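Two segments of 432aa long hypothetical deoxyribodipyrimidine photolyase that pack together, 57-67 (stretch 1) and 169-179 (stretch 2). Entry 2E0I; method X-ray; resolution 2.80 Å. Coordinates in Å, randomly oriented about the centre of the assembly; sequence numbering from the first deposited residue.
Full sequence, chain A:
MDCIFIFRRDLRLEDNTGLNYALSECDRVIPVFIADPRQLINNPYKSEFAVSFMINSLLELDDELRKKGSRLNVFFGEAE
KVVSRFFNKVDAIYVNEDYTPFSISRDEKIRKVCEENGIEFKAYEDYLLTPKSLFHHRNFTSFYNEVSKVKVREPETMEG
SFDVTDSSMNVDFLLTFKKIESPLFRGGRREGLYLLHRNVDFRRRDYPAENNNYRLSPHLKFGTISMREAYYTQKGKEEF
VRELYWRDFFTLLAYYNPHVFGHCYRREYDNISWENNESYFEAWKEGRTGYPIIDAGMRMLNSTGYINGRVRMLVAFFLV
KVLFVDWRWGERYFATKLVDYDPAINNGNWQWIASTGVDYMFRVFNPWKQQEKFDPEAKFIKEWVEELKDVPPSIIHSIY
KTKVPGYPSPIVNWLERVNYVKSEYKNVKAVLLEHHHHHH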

# COMPACT_ATOMS: atom_id res chain seq x y z
N SER A 57 11.05 9.66 -3.98
CA SER A 57 9.98 10.55 -4.36
C SER A 57 10.16 11.89 -3.67
O SER A 57 9.84 12.93 -4.24
N LEU A 58 10.67 11.87 -2.45
CA LEU A 58 10.93 13.10 -1.70
C LEU A 58 12.08 13.88 -2.36
O LEU A 58 12.07 15.11 -2.37
N LEU A 59 13.06 13.15 -2.91
CA LEU A 59 14.17 13.81 -3.59
C LEU A 59 13.65 14.50 -4.84
O LEU A 59 14.01 15.66 -5.11
N GLU A 60 12.80 13.82 -5.60
CA GLU A 60 12.23 14.39 -6.82
C GLU A 60 11.40 15.63 -6.50
O GLU A 60 11.49 16.65 -7.20
N LEU A 61 10.59 15.55 -5.45
CA LEU A 61 9.73 16.65 -5.01
C LEU A 61 10.58 17.86 -4.66
O LEU A 61 10.19 19.01 -4.92
N ASP A 62 11.74 17.61 -4.07
CA ASP A 62 12.65 18.69 -3.70
C ASP A 62 13.15 19.42 -4.95
O ASP A 62 13.37 20.63 -4.92
N ASP A 63 13.34 18.70 -6.06
CA ASP A 63 13.79 19.34 -7.28
C ASP A 63 12.71 20.25 -7.80
O ASP A 63 12.99 21.37 -8.21
N GLU A 64 11.48 19.78 -7.79
CA GLU A 64 10.38 20.59 -8.27
C GLU A 64 10.27 21.87 -7.47
O GLU A 64 9.91 22.92 -8.00
N LEU A 65 10.61 21.79 -6.18
CA LEU A 65 10.57 22.95 -5.31
C LEU A 65 11.72 23.91 -5.58
O LEU A 65 11.57 25.13 -5.45
N ARG A 66 12.88 23.37 -5.96
CA ARG A 66 14.02 24.22 -6.24
C ARG A 66 13.79 24.99 -7.53
O ARG A 66 14.32 26.08 -7.71
N LYS A 67 12.98 24.42 -8.42
CA LYS A 67 12.68 25.07 -9.68
C LYS A 67 11.68 26.19 -9.42
O LYS A 67 11.21 26.84 -10.35
N MET A 169 16.74 21.27 7.88
CA MET A 169 17.69 20.44 7.16
C MET A 169 17.09 20.27 5.77
O MET A 169 15.96 20.70 5.51
N ASN A 170 17.83 19.62 4.88
CA ASN A 170 17.35 19.37 3.54
C ASN A 170 17.30 17.87 3.26
O ASN A 170 17.82 17.08 4.05
N VAL A 171 16.67 17.48 2.16
CA VAL A 171 16.53 16.07 1.82
C VAL A 171 17.76 15.19 2.01
O VAL A 171 17.63 13.99 2.24
N ASP A 172 18.95 15.79 1.92
CA ASP A 172 20.20 15.05 2.12
C ASP A 172 20.10 14.18 3.38
O ASP A 172 20.50 13.03 3.40
N PHE A 173 19.54 14.76 4.44
CA PHE A 173 19.38 14.07 5.72
C PHE A 173 18.64 12.75 5.59
O PHE A 173 18.97 11.79 6.29
N LEU A 174 17.64 12.71 4.71
CA LEU A 174 16.84 11.52 4.52
C LEU A 174 17.57 10.32 3.92
O LEU A 174 17.10 9.18 4.05
N LEU A 175 18.73 10.56 3.30
CA LEU A 175 19.50 9.48 2.70
C LEU A 175 19.94 8.38 3.69
O LEU A 175 20.26 7.26 3.29
N THR A 176 19.94 8.69 4.97
CA THR A 176 20.33 7.71 5.98
C THR A 176 19.37 6.55 5.99
O THR A 176 19.77 5.40 6.22
N PHE A 177 18.09 6.86 5.78
CA PHE A 177 17.03 5.87 5.81
C PHE A 177 16.87 5.07 4.53
O PHE A 177 16.20 4.04 4.54
N LYS A 178 17.47 5.53 3.44
CA LYS A 178 17.38 4.81 2.18
C LYS A 178 18.48 3.76 2.23
O LYS A 178 19.66 4.08 2.04
N LYS A 179 18.10 2.52 2.51
CA LYS A 179 19.06 1.43 2.65
C LYS A 179 19.10 0.41 1.52
O LYS A 179 20.16 -0.13 1.21

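The contact is small, with an apolar centre bordered by polar groups: 337 Å² is buried, both sides summed, and no hydrogen bond crosses between the stretches. Its organising bump is Val171. The backbones come closest here, with Leu59 CA 6.3 Å from Val171 CA, and the CA-to-CB bond of Val171 points toward the helix. With 82 Å² covered, it has the largest share of any residue in either stretch.

The hollow that receives it is formed by one helical turn of stretch 1. Leu58, Leu59 and Asp62 each supply part of the wall, as three separate approaches demonstrate. Val171 (chi1 -74°, m) places CG1 3.9 Å from Leu58 O, a carbonyl already engaged as acceptor for Asp62 N within the helix. Its CG2 lies 3.6 Å from Asp62 OD2, and its CB is 3.7 Å from Leu59 CD2. Both methyls lie against Asp62: Val171 CG1 is also 3.8 Å from Asp62 CB, and Val171 CG2 is also 3.9 Å from Leu59 CD2.

Leu59 is the reciprocal bump. Its CA-to-CB bond runs sideways, but the m,t rotamer (-70°, 174°) brings the end of the side chain nearer to stretch 2, and 75 Å² is covered. Leu59 CD2 makes the close approach to Val171; Leu59 CD1 reaches farther along stretch 2, 4.2 Å from Leu175 CD1 and 4.2 Å from Lys178 NZ. Leu175 also starts sideways and turns its end inward, with chi2 off-well at -31°. Lys178 points toward the helix, and its chi3 of 75° (p) bends an otherwise trans chain; the ammonium is hydrogen-bonded to a residue just outside the stretches, and against the Leu59 methyl, which offers no acceptor, it makes only a packing contact.

Leu58 and Leu174 form a separate apolar pair. Both point toward the opposing stretch and both adopt m,t (-78°, 172° and -65°, 173°). Their tips meet at 3.5 Å, Leu58 CD1 to Leu174 CD1, a close methyl-to-methyl fit between two buried residues.

Polar groups border the Val171 site without bridging the stretches. Asp62 points inward with chi1 t, and its OD2 accepts from Arg66 NE at 2.8 Å, with an N-H...acceptor angle of 152°, as part of a salt bridge within the helix; OD1 is satisfied elsewhere in the structure. The carboxylate can therefore lie beside a valine methyl with its charge paired. Arg66, with chi2 and chi3 both t, carries its guanidinium to Asn170, with Arg66 NH2 4.3 Å from Asn170 CB. That carbon lies at the guanidinium edge, near its plane, so Asn170 abuts the group rather than covering its face.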

# COMPACT_ATOMS: atom_id res chain seq x y z
CB SER A 57 8.64 9.93 -3.99
OG SER A 57 8.48 8.69 -4.65
CB LEU A 58 11.26 12.80 -0.24
CG LEU A 58 10.07 12.48 0.66
CD1 LEU A 58 10.53 12.01 2.03
CD2 LEU A 58 9.19 13.72 0.78
CB LEU A 59 15.26 12.80 -3.99
CG LEU A 59 16.05 12.19 -2.83
CD1 LEU A 59 16.98 11.11 -3.34
CD2 LEU A 59 16.83 13.27 -2.11
CB GLU A 60 11.37 13.36 -7.56
CG GLU A 60 11.53 13.44 -9.08
CD GLU A 60 10.35 12.87 -9.88
OE1 GLU A 60 9.26 13.50 -9.89
OE2 GLU A 60 10.51 11.80 -10.51
CB LEU A 61 8.91 16.22 -3.80
CG LEU A 61 8.00 17.28 -3.16
CD1 LEU A 61 6.83 17.56 -4.09
CD2 LEU A 61 7.51 16.79 -1.79
CB ASP A 62 13.83 18.13 -2.92
CG ASP A 62 14.81 19.22 -2.51
OD1 ASP A 62 14.46 20.08 -1.67
OD2 ASP A 62 15.94 19.22 -3.04
CB ASP A 63 14.13 18.31 -8.34
CG ASP A 63 15.29 17.44 -7.94
OD1 ASP A 63 15.61 16.49 -8.69
OD2 ASP A 63 15.88 17.73 -6.87
CB GLU A 64 9.08 19.80 -8.19
CG GLU A 64 9.07 18.63 -9.14
CD GLU A 64 9.25 19.06 -10.59
OE1 GLU A 64 9.68 18.22 -11.42
OE2 GLU A 64 8.97 20.24 -10.92
CB LEU A 65 10.57 22.51 -3.84
CG LEU A 65 9.24 21.93 -3.33
CD1 LEU A 65 9.39 21.42 -1.91
CD2 LEU A 65 8.17 23.00 -3.40
CB ARG A 66 15.31 23.38 -6.32
CG ARG A 66 15.75 22.90 -4.96
CD ARG A 66 17.04 22.11 -4.98
NE ARG A 66 17.31 21.56 -3.65
CZ ARG A 66 17.81 22.24 -2.62
NH1 ARG A 66 18.13 23.51 -2.75
NH2 ARG A 66 17.96 21.65 -1.43
CB LYS A 67 12.08 24.08 -10.68
CG LYS A 67 13.04 22.99 -11.11
CD LYS A 67 12.32 21.95 -11.97
CE LYS A 67 13.27 20.82 -12.36
NZ LYS A 67 12.60 19.72 -13.12
CB MET A 169 17.81 19.06 7.81
CG MET A 169 18.24 19.05 9.25
SD MET A 169 18.30 17.38 9.93
CE MET A 169 16.62 17.25 10.67
CB ASN A 170 18.24 20.09 2.53
CG ASN A 170 19.70 19.91 2.84
OD1 ASN A 170 20.22 18.79 2.84
ND2 ASN A 170 20.38 21.02 3.12
CB VAL A 171 16.04 15.91 0.39
CG1 VAL A 171 14.58 16.27 0.33
CG2 VAL A 171 16.83 16.80 -0.53
CB ASP A 172 21.40 16.02 2.26
CG ASP A 172 22.16 16.25 0.93
OD1 ASP A 172 23.16 17.02 0.93
OD2 ASP A 172 21.77 15.67 -0.11
CB PHE A 173 18.64 14.97 6.71
CG PHE A 173 18.18 14.24 7.95
CD1 PHE A 173 19.10 13.72 8.85
CD2 PHE A 173 16.82 14.04 8.18
CE1 PHE A 173 18.68 12.99 9.97
CE2 PHE A 173 16.39 13.31 9.30
CZ PHE A 173 17.32 12.79 10.19
CB LEU A 174 15.60 11.86 3.68
CG LEU A 174 14.63 12.83 4.35
CD1 LEU A 174 13.55 13.22 3.37
CD2 LEU A 174 14.02 12.21 5.60
CB LEU A 175 20.72 10.03 1.95
CG LEU A 175 20.50 10.59 0.53
CD1 LEU A 175 19.36 9.83 -0.14
CD2 LEU A 175 20.17 12.06 0.57
CB THR A 176 20.29 8.27 7.39
OG1 THR A 176 20.94 9.55 7.41
CG2 THR A 176 20.97 7.31 8.35
CB PHE A 177 15.71 6.57 6.15
CG PHE A 177 15.74 7.31 7.45
CD1 PHE A 177 15.82 6.62 8.66
CD2 PHE A 177 15.72 8.70 7.47
CE1 PHE A 177 15.88 7.31 9.87
CE2 PHE A 177 15.77 9.39 8.67
CZ PHE A 177 15.85 8.70 9.87
CB LYS A 178 17.59 5.76 0.99
CG LYS A 178 17.19 5.14 -0.34
CD LYS A 178 17.19 6.13 -1.48
CE LYS A 178 18.59 6.46 -1.92
NZ LYS A 178 18.60 7.23 -3.19
CB LYS A 179 18.81 0.68 3.97
CG LYS A 179 18.88 1.56 5.21
CD LYS A 179 18.58 0.73 6.45
CE LYS A 179 18.36 1.58 7.68
NZ LYS A 179 17.93 0.75 8.85